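Local coordinates for endoglucanase (Uncultured bacterium, PDB 3X17), which probably hydrolyses internal beta-1,4-glucosidic bonds of cellulose, as a family 9 endoglucanase with an N-terminal Ig-like domain and an (alpha/alpha)6-barrel catalytic domain, at residues 153-156 and 161-164; 383-388 and 446-451; 438-443 and 550-555. All blocks are in the same frame, centred on the assembly; numbering follows the deposited sequence.

Contact 1: residues 153-156 and 161-164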
loop_
_atom_site.group_PDB
_atom_site.type_symbol
_atom_site.label_atom_id
_atom_site.label_comp_id
_atom_site.label_asym_id
_atom_site.label_seq_id
_atom_site.Cartn_x
_atom_site.Cartn_y
_atom_site.Cartn_z
ATOM N N GLY A 153 -23.203 -10.362 8.529
ATOM C CA GLY A 153 -23.174 -10.155 9.968
ATOM C C GLY A 153 -24.466 -9.483 10.423
ATOM O O GLY A 153 -25.404 -9.305 9.647
ATOM N N TYR A 154 -24.534 -9.136 11.695
ATOM C CA TYR A 154 -25.785 -8.674 12.304
ATOM C C TYR A 154 -25.682 -7.180 12.578
ATOM O O TYR A 154 -24.671 -6.714 13.107
ATOM C CB TYR A 154 -26.021 -9.433 13.630
ATOM C CG TYR A 154 -26.306 -10.899 13.403
ATOM C CD1 TYR A 154 -25.265 -11.807 13.207
ATOM C CD2 TYR A 154 -27.612 -11.341 13.169
ATOM C CE1 TYR A 154 -25.522 -13.154 12.975
ATOM C CE2 TYR A 154 -27.877 -12.675 12.917
ATOM C CZ TYR A 154 -26.836 -13.571 12.791
ATOM O OH TYR A 154 -27.114 -14.887 12.479
ATOM N N VAL A 155 -26.739 -6.446 12.276
ATOM C CA VAL A 155 -26.732 -4.994 12.456
ATOM C C VAL A 155 -26.571 -4.629 13.920
ATOM O O VAL A 155 -27.356 -5.086 14.748
ATOM C CB VAL A 155 -28.037 -4.369 11.950
ATOM C CG1 VAL A 155 -28.027 -2.877 12.204
ATOM C CG2 VAL A 155 -28.219 -4.670 10.457
ATOM N N LEU A 156 -25.592 -3.783 14.237
ATOM C CA LEU A 156 -25.347 -3.413 15.617
ATOM C C LEU A 156 -26.368 -2.434 16.198
ATOM O O LEU A 156 -26.880 -2.680 17.277
ATOM C CB LEU A 156 -23.921 -2.913 15.839
ATOM C CG LEU A 156 -23.616 -2.583 17.313
ATOM C CD1 LEU A 156 -23.693 -3.853 18.165
ATOM C CD2 LEU A 156 -22.246 -1.951 17.475
ATOM N N PHE A 161 -33.701 1.091 8.317
ATOM C CA PHE A 161 -34.012 -0.085 7.502
ATOM C C PHE A 161 -34.104 -1.332 8.365
ATOM O O PHE A 161 -34.899 -2.216 8.087
ATOM C CB PHE A 161 -32.992 -0.261 6.357
ATOM C CG PHE A 161 -33.082 0.805 5.328
ATOM C CD1 PHE A 161 -33.950 0.665 4.254
ATOM C CD2 PHE A 161 -32.504 2.049 5.562
ATOM C CE1 PHE A 161 -34.141 1.694 3.357
ATOM C CE2 PHE A 161 -32.673 3.095 4.660
ATOM C CZ PHE A 161 -33.466 2.905 3.533
ATOM N N TYR A 162 -33.265 -1.394 9.397
ATOM C CA TYR A 162 -33.035 -2.612 10.141
ATOM C C TYR A 162 -33.003 -2.318 11.639
ATOM O O TYR A 162 -32.317 -1.377 12.089
ATOM C CB TYR A 162 -31.690 -3.226 9.755
ATOM C CG TYR A 162 -31.498 -3.442 8.274
ATOM C CD1 TYR A 162 -32.255 -4.396 7.578
ATOM C CD2 TYR A 162 -30.456 -2.806 7.603
ATOM C CE1 TYR A 162 -32.054 -4.603 6.211
ATOM C CE2 TYR A 162 -30.241 -3.009 6.247
ATOM C CZ TYR A 162 -31.060 -3.872 5.543
ATOM O OH TYR A 162 -30.791 -4.084 4.204
ATOM N N ARG A 163 -33.627 -3.198 12.416
ATOM C CA ARG A 163 -33.434 -3.167 13.854
ATOM C C ARG A 163 -32.132 -3.873 14.227
ATOM O O ARG A 163 -31.706 -4.811 13.539
ATOM C CB ARG A 163 -34.638 -3.818 14.563
ATOM C CG ARG A 163 -35.977 -3.112 14.262
ATOM C CD ARG A 163 -36.082 -1.790 15.017
ATOM N NE ARG A 163 -37.163 -0.928 14.524
ATOM C CZ ARG A 163 -38.436 -0.976 14.921
ATOM N NH1 ARG A 163 -38.852 -1.904 15.768
ATOM N NH2 ARG A 163 -39.320 -0.115 14.425
ATOM N N ALA A 164 -31.490 -3.397 15.294
ATOM C CA ALA A 164 -30.346 -4.084 15.865
ATOM C C ALA A 164 -30.646 -5.581 15.918
ATOM O O ALA A 164 -31.720 -5.991 16.362
ATOM C CB ALA A 164 -30.017 -3.532 17.326
#

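Contact 2: residues 383-388 and 446-451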
loop_
_atom_site.group_PDB
_atom_site.type_symbol
_atom_site.label_atom_id
_atom_site.label_comp_id
_atom_site.label_asym_id
_atom_site.label_seq_id
_atom_site.Cartn_x
_atom_site.Cartn_y
_atom_site.Cartn_z
ATOM N N GLY A 383 -8.293 12.131 -6.569
ATOM C CA GLY A 383 -9.241 13.019 -7.213
ATOM C C GLY A 383 -8.484 14.083 -7.990
ATOM O O GLY A 383 -8.816 14.376 -9.137
ATOM N N TYR A 384 -7.484 14.684 -7.349
ATOM C CA TYR A 384 -6.611 15.640 -8.038
ATOM C C TYR A 384 -6.146 15.051 -9.361
ATOM O O TYR A 384 -6.304 15.665 -10.409
ATOM C CB TYR A 384 -5.380 15.943 -7.184
ATOM C CG TYR A 384 -5.578 17.056 -6.195
ATOM C CD1 TYR A 384 -6.207 16.834 -4.969
ATOM C CD2 TYR A 384 -5.031 18.311 -6.436
ATOM C CE1 TYR A 384 -6.345 17.875 -4.027
ATOM C CE2 TYR A 384 -5.137 19.324 -5.508
ATOM C CZ TYR A 384 -5.811 19.119 -4.323
ATOM O OH TYR A 384 -5.877 20.161 -3.422
ATOM N N PHE A 385 -5.612 13.831 -9.305
ATOM C CA PHE A 385 -4.974 13.221 -10.464
ATOM C C PHE A 385 -5.995 12.882 -11.533
ATOM O O PHE A 385 -5.724 13.042 -12.716
ATOM C CB PHE A 385 -4.188 11.969 -10.061
ATOM C CG PHE A 385 -3.269 11.441 -11.148
ATOM C CD1 PHE A 385 -2.062 12.098 -11.450
ATOM C CD2 PHE A 385 -3.626 10.323 -11.890
ATOM C CE1 PHE A 385 -1.253 11.655 -12.489
ATOM C CE2 PHE A 385 -2.791 9.838 -12.886
ATOM C CZ PHE A 385 -1.590 10.506 -13.184
ATOM N N ASP A 386 -7.155 12.365 -11.121
ATOM C CA ASP A 386 -8.140 11.851 -12.074
ATOM C C ASP A 386 -8.870 13.003 -12.755
ATOM O O ASP A 386 -9.142 12.962 -13.956
ATOM C CB ASP A 386 -9.150 10.926 -11.390
ATOM C CG ASP A 386 -8.620 9.515 -11.232
ATOM O OD1 ASP A 386 -7.497 9.252 -11.735
ATOM O OD2 ASP A 386 -9.271 8.694 -10.544
ATOM N N TYR A 387 -9.154 14.049 -11.995
ATOM C CA TYR A 387 -9.626 15.294 -12.581
ATOM C C TYR A 387 -8.694 15.862 -13.692
ATOM O O TYR A 387 -9.131 16.069 -14.825
ATOM C CB TYR A 387 -9.817 16.348 -11.499
ATOM C CG TYR A 387 -10.503 17.610 -12.011
ATOM C CD1 TYR A 387 -9.857 18.463 -12.916
ATOM C CD2 TYR A 387 -11.754 17.983 -11.531
ATOM C CE1 TYR A 387 -10.458 19.639 -13.356
ATOM C CE2 TYR A 387 -12.364 19.163 -11.951
ATOM C CZ TYR A 387 -11.724 19.976 -12.886
ATOM O OH TYR A 387 -12.356 21.134 -13.322
ATOM N N VAL A 388 -7.426 16.108 -13.339
ATOM C CA VAL A 388 -6.404 16.547 -14.285
ATOM C C VAL A 388 -6.267 15.608 -15.500
ATOM O O VAL A 388 -6.321 16.072 -16.640
ATOM C CB VAL A 388 -5.014 16.809 -13.575
ATOM C CG1 VAL A 388 -3.923 17.050 -14.601
ATOM C CG2 VAL A 388 -5.104 18.032 -12.614
ATOM N N LEU A 446 5.323 10.973 -6.315
ATOM C CA LEU A 446 6.415 11.179 -7.283
ATOM C C LEU A 446 6.027 10.671 -8.668
ATOM O O LEU A 446 6.158 11.399 -9.651
ATOM C CB LEU A 446 7.704 10.483 -6.836
ATOM C CG LEU A 446 8.304 11.031 -5.541
ATOM C CD1 LEU A 446 9.270 10.016 -4.929
ATOM C CD2 LEU A 446 9.015 12.358 -5.803
ATOM N N LEU A 447 5.434 9.483 -8.732
ATOM C CA LEU A 447 5.015 8.955 -9.998
ATOM C C LEU A 447 3.865 9.735 -10.618
ATOM O O LEU A 447 3.744 9.766 -11.834
ATOM C CB LEU A 447 4.675 7.465 -9.906
ATOM C CG LEU A 447 5.854 6.528 -9.622
ATOM C CD1 LEU A 447 5.373 5.092 -9.401
ATOM C CD2 LEU A 447 6.925 6.601 -10.709
ATOM N N PHE A 448 2.979 10.311 -9.811
ATOM C CA PHE A 448 1.893 11.122 -10.390
ATOM C C PHE A 448 2.502 12.332 -11.136
ATOM O O PHE A 448 2.086 12.658 -12.245
ATOM C CB PHE A 448 0.938 11.644 -9.321
ATOM C CG PHE A 448 -0.065 10.615 -8.813
ATOM C CD1 PHE A 448 -0.289 9.422 -9.494
ATOM C CD2 PHE A 448 -0.802 10.868 -7.668
ATOM C CE1 PHE A 448 -1.222 8.490 -9.023
ATOM C CE2 PHE A 448 -1.772 9.954 -7.207
ATOM C CZ PHE A 448 -1.971 8.766 -7.887
ATOM N N ALA A 449 3.437 13.006 -10.480
ATOM C CA ALA A 449 4.108 14.180 -11.022
ATOM C C ALA A 449 4.932 13.804 -12.255
ATOM O O ALA A 449 4.784 14.403 -13.317
ATOM C CB ALA A 449 5.009 14.841 -9.930
ATOM N N HIS A 450 5.672 12.715 -12.147
ATOM C CA HIS A 450 6.360 12.124 -13.284
ATOM C C HIS A 450 5.435 11.904 -14.479
ATOM O O HIS A 450 5.854 12.020 -15.633
ATOM C CB HIS A 450 7.015 10.802 -12.886
ATOM C CG HIS A 450 7.737 10.124 -14.014
ATOM N ND1 HIS A 450 8.866 10.660 -14.604
ATOM C CD2 HIS A 450 7.474 8.973 -14.680
ATOM C CE1 HIS A 450 9.311 9.827 -15.531
ATOM N NE2 HIS A 450 8.458 8.821 -15.632
ATOM N N HIS A 451 4.195 11.532 -14.204
ATOM C CA HIS A 451 3.265 11.241 -15.271
ATOM C C HIS A 451 2.819 12.531 -15.992
ATOM O O HIS A 451 2.569 12.523 -17.206
ATOM C CB HIS A 451 2.065 10.466 -14.737
ATOM C CG HIS A 451 1.137 9.992 -15.809
ATOM N ND1 HIS A 451 0.145 10.795 -16.340
ATOM C CD2 HIS A 451 1.109 8.840 -16.520
ATOM C CE1 HIS A 451 -0.472 10.146 -17.314
ATOM N NE2 HIS A 451 0.106 8.963 -17.455
#

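Contact 3: residues 438-443 and 550-555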
loop_
_atom_site.group_PDB
_atom_site.type_symbol
_atom_site.label_atom_id
_atom_site.label_comp_id
_atom_site.label_asym_id
_atom_site.label_seq_id
_atom_site.Cartn_x
_atom_site.Cartn_y
_atom_site.Cartn_z
ATOM N N GLU A 438 3.344 4.685 3.913
ATOM C CA GLU A 438 3.579 6.114 3.701
ATOM C C GLU A 438 4.750 6.387 2.737
ATOM O O GLU A 438 4.639 7.245 1.850
ATOM C CB GLU A 438 3.805 6.814 5.065
ATOM C CG GLU A 438 4.131 8.294 4.962
ATOM C CD GLU A 438 4.303 8.983 6.321
ATOM O OE1 GLU A 438 3.708 8.527 7.331
ATOM O OE2 GLU A 438 4.982 10.029 6.355
ATOM N N ALA A 439 5.828 5.608 2.862
ATOM C CA ALA A 439 6.947 5.681 1.909
ATOM C C ALA A 439 6.442 5.405 0.503
ATOM O O ALA A 439 6.766 6.135 -0.446
ATOM C CB ALA A 439 8.022 4.680 2.263
ATOM N N LEU A 440 5.735 4.295 0.350
ATOM C CA LEU A 440 5.340 3.873 -0.980
ATOM C C LEU A 440 4.285 4.818 -1.548
ATOM O O LEU A 440 4.277 5.101 -2.752
ATOM C CB LEU A 440 4.856 2.430 -0.965
ATOM C CG LEU A 440 5.954 1.358 -0.948
ATOM C CD1 LEU A 440 5.328 0.029 -0.493
ATOM C CD2 LEU A 440 6.597 1.182 -2.345
ATOM N N ALA A 441 3.397 5.315 -0.689
ATOM C CA ALA A 441 2.373 6.278 -1.097
ATOM C C ALA A 441 3.030 7.586 -1.557
ATOM O O ALA A 441 2.501 8.257 -2.437
ATOM C CB ALA A 441 1.406 6.563 0.059
ATOM N N LYS A 442 4.124 7.978 -0.905
ATOM C CA LYS A 442 4.922 9.114 -1.371
ATOM C C LYS A 442 5.649 8.819 -2.682
ATOM O O LYS A 442 5.813 9.710 -3.516
ATOM C CB LYS A 442 5.928 9.575 -0.310
ATOM C CG LYS A 442 5.303 10.297 0.864
ATOM C CD LYS A 442 6.361 10.565 1.981
ATOM C CE LYS A 442 5.809 11.591 3.003
ATOM N NZ LYS A 442 6.821 11.949 4.067
ATOM N N GLY A 443 6.062 7.566 -2.861
ATOM C CA GLY A 443 6.501 7.076 -4.151
ATOM C C GLY A 443 5.452 7.308 -5.220
ATOM O O GLY A 443 5.754 7.761 -6.333
ATOM N N VAL A 550 1.546 -2.497 -4.699
ATOM C CA VAL A 550 1.126 -2.968 -6.012
ATOM C C VAL A 550 1.236 -1.831 -7.046
ATOM O O VAL A 550 1.705 -2.063 -8.151
ATOM C CB VAL A 550 -0.340 -3.501 -6.001
ATOM C CG1 VAL A 550 -0.905 -3.624 -7.442
ATOM C CG2 VAL A 550 -0.410 -4.852 -5.290
ATOM N N PHE A 551 0.872 -0.596 -6.664
ATOM C CA PHE A 551 1.013 0.547 -7.584
ATOM C C PHE A 551 2.452 0.811 -8.031
ATOM O O PHE A 551 2.754 0.832 -9.238
ATOM C CB PHE A 551 0.379 1.820 -7.014
ATOM C CG PHE A 551 0.381 2.987 -7.988
ATOM C CD1 PHE A 551 1.474 3.837 -8.076
ATOM C CD2 PHE A 551 -0.698 3.205 -8.834
ATOM C CE1 PHE A 551 1.479 4.905 -8.963
ATOM C CE2 PHE A 551 -0.692 4.257 -9.730
ATOM C CZ PHE A 551 0.392 5.119 -9.783
ATOM N N VAL A 552 3.356 0.935 -7.067
ATOM C CA VAL A 552 4.721 1.304 -7.400
ATOM C C VAL A 552 5.432 0.157 -8.120
ATOM O O VAL A 552 6.107 0.374 -9.131
ATOM C CB VAL A 552 5.521 1.823 -6.172
ATOM C CG1 VAL A 552 6.915 2.254 -6.593
ATOM C CG2 VAL A 552 4.806 3.015 -5.562
ATOM N N ALA A 553 5.113 -1.070 -7.714
ATOM C CA ALA A 553 5.703 -2.242 -8.319
ATOM C C ALA A 553 5.242 -2.346 -9.776
ATOM O O ALA A 553 6.040 -2.710 -10.672
ATOM C CB ALA A 553 5.317 -3.491 -7.547
ATOM N N ALA A 554 3.967 -2.037 -10.012
ATOM C CA ALA A 554 3.425 -2.127 -11.372
ATOM C C ALA A 554 4.110 -1.124 -12.326
ATOM O O ALA A 554 4.385 -1.449 -13.480
ATOM C CB ALA A 554 1.917 -1.931 -11.372
ATOM N N HIS A 555 4.429 0.070 -11.827
ATOM C CA HIS A 555 5.221 1.015 -12.599
ATOM C C HIS A 555 6.538 0.395 -13.101
ATOM O O HIS A 555 6.891 0.515 -14.273
ATOM C CB HIS A 555 5.509 2.288 -11.804
ATOM C CG HIS A 555 6.301 3.304 -12.581
ATOM N ND1 HIS A 555 5.709 4.322 -13.303
ATOM C CD2 HIS A 555 7.636 3.410 -12.802
ATOM C CE1 HIS A 555 6.646 5.018 -13.922
ATOM N NE2 HIS A 555 7.822 4.488 -13.638
#

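Contact 1: residues 153-156 and 161-164
V155 meets the returning chain at Y162 and A164, and these three residues supply most of the 180 Å² buried between 153-156 and 161-164. One branch of the valine does the apolar work: CG2 of V155 lies 3.8 Å from CB of Y162 and approaches the tyrosine ring obliquely, at CG and CD2. That branch sits beside the valine's own backbone N, with CG1 anti to that nitrogen (chi1 178°), and the two side chains cross at about a right angle. The rest of the Y162 side chain runs past the valine and touches L168, while CB of F161 lies over one face of the Y162 ring, offset toward the rim. At A164 the partners are backbone oxygens. V155 O receives a CA-H...O contact from A164 CA at 3.3 Å, bent to 137° at the hydrogen, and L156 O lies 3.3 Å from A164 CB. Strand 154-155 is an edge strand, paired in parallel with 265-271. Conventional hydrogen bonds run from the segments to outside partners: V155 with G165 and T166, A164 N with D158 OD1. None joins the segments, so the contact itself rests on one valine branch, a single bent CA-H...O contact and a close CB-oxygen approach.

Contact 2: residues 383-388 and 446-451
F385 lays its ring over that of F448 and turns its outer edge to H451, so one phenyl group makes two different aromatic contacts. With F448 it forms an offset stack: the ring centroids are 4.3 Å apart and the planes only 16° from parallel. The closest side-chain atoms are CD1 of F385 and CG of F448, at 3.6 Å, and CB of F385 also sits over the F448 face as a CH-pi donor. The first torsions differ: F385 has CG anti to its backbone N (chi1 -168°), and its ring reaches the neighbouring helix, whereas in F448 CG lies beside the backbone N.

The helices concerned, 381-390 and 435-452, belong to the (alpha/alpha)6 barrel of the family 9 catalytic domain, and helix 184-200 closes over the same cluster, with K196 and L200 touching F385 and L200 touching H451.

The second contact is an offset edge-to-face pair. CZ of F385 points at the imidazole of H451, reaching ND1 at 3.6 Å, and the planes stand at 70°. H451 follows F448 by three residues, nearly one helical turn, which places both side chains on the side of helix 435-452 that faces F385. Between them the phenyl rim meets backbone: CE1 of F385 is 3.5 Å from F448 O. F385 and F448 are buried, while H451 lies at the exposed end of the cluster.

Contact 3: residues 438-443 and 550-555
V552 packs against one turn of helix 435-452, where L440 and G443 come round to face it. The tight part is small. CG2 of V552 rests 3.5 Å from the backbone oxygen L440 O, and CB of V552 is 4.0 Å from CD2 of L440, the leucine branch that reaches across. The valine presents CG2 because CG1 is anti to the backbone N (chi1 -177°), leaving CG2 beside that nitrogen. G443 contributes backbone alone: its CA and the CA of V552, 6.9 Å apart, are the nearest CA pair across the two segments. Even so, the nearest atoms of this pair, G443 C and V552 CG2, are 4.4 Å apart, a looser fit than at L440.

Within these two segments of helices 435-452 and 543-558, both of the (alpha/alpha)6 barrel, the remaining residues make little or no contact; farther along, F551 and H555 pack on M444, L447 and H450 of helix 435-452. L466 of helix 456-469 packs on both L440 and V552. Elsewhere on 438-443 the chemistry turns polar: K442 points away from 550-555, and E438, one turn earlier, pairs with it in an intrahelical salt bridge between K442 NZ and E438 OE2 at 3.5 Å. Both are partly exposed, and K442 NZ is also hydrogen-bonded to P425 O.

Across the interface only 123 Å² is buried, and the charged pair K442-E438 takes no part in it. The contact therefore rests on van der Waals packing of one valine against a leucine branch and a helix backbone, with no directional bond across it.

Contacts 2 and 3 are buried and share helix 435-452, using successive parts of it to meet helices 381-390 and 543-558; their centres lie 13 Å apart. They join directly where F448 CE1 meets F551 CZ at 3.8 Å and L447 CD2 meets H555 CE1 at 3.6 Å, so the two contacts form one packed region along helix 435-452. Contact 1 is a surface contact between an edge strand and a loop, its nearest atoms about 27 Å from contact 3 and about 28 Å from contact 2. Chemistry follows place: between the interior helices side chains dominate, aromatic in contact 2 and aliphatic in contact 3, whereas at the surface loop of contact 1 backbone carbonyls meeting C-H groups take a larger share.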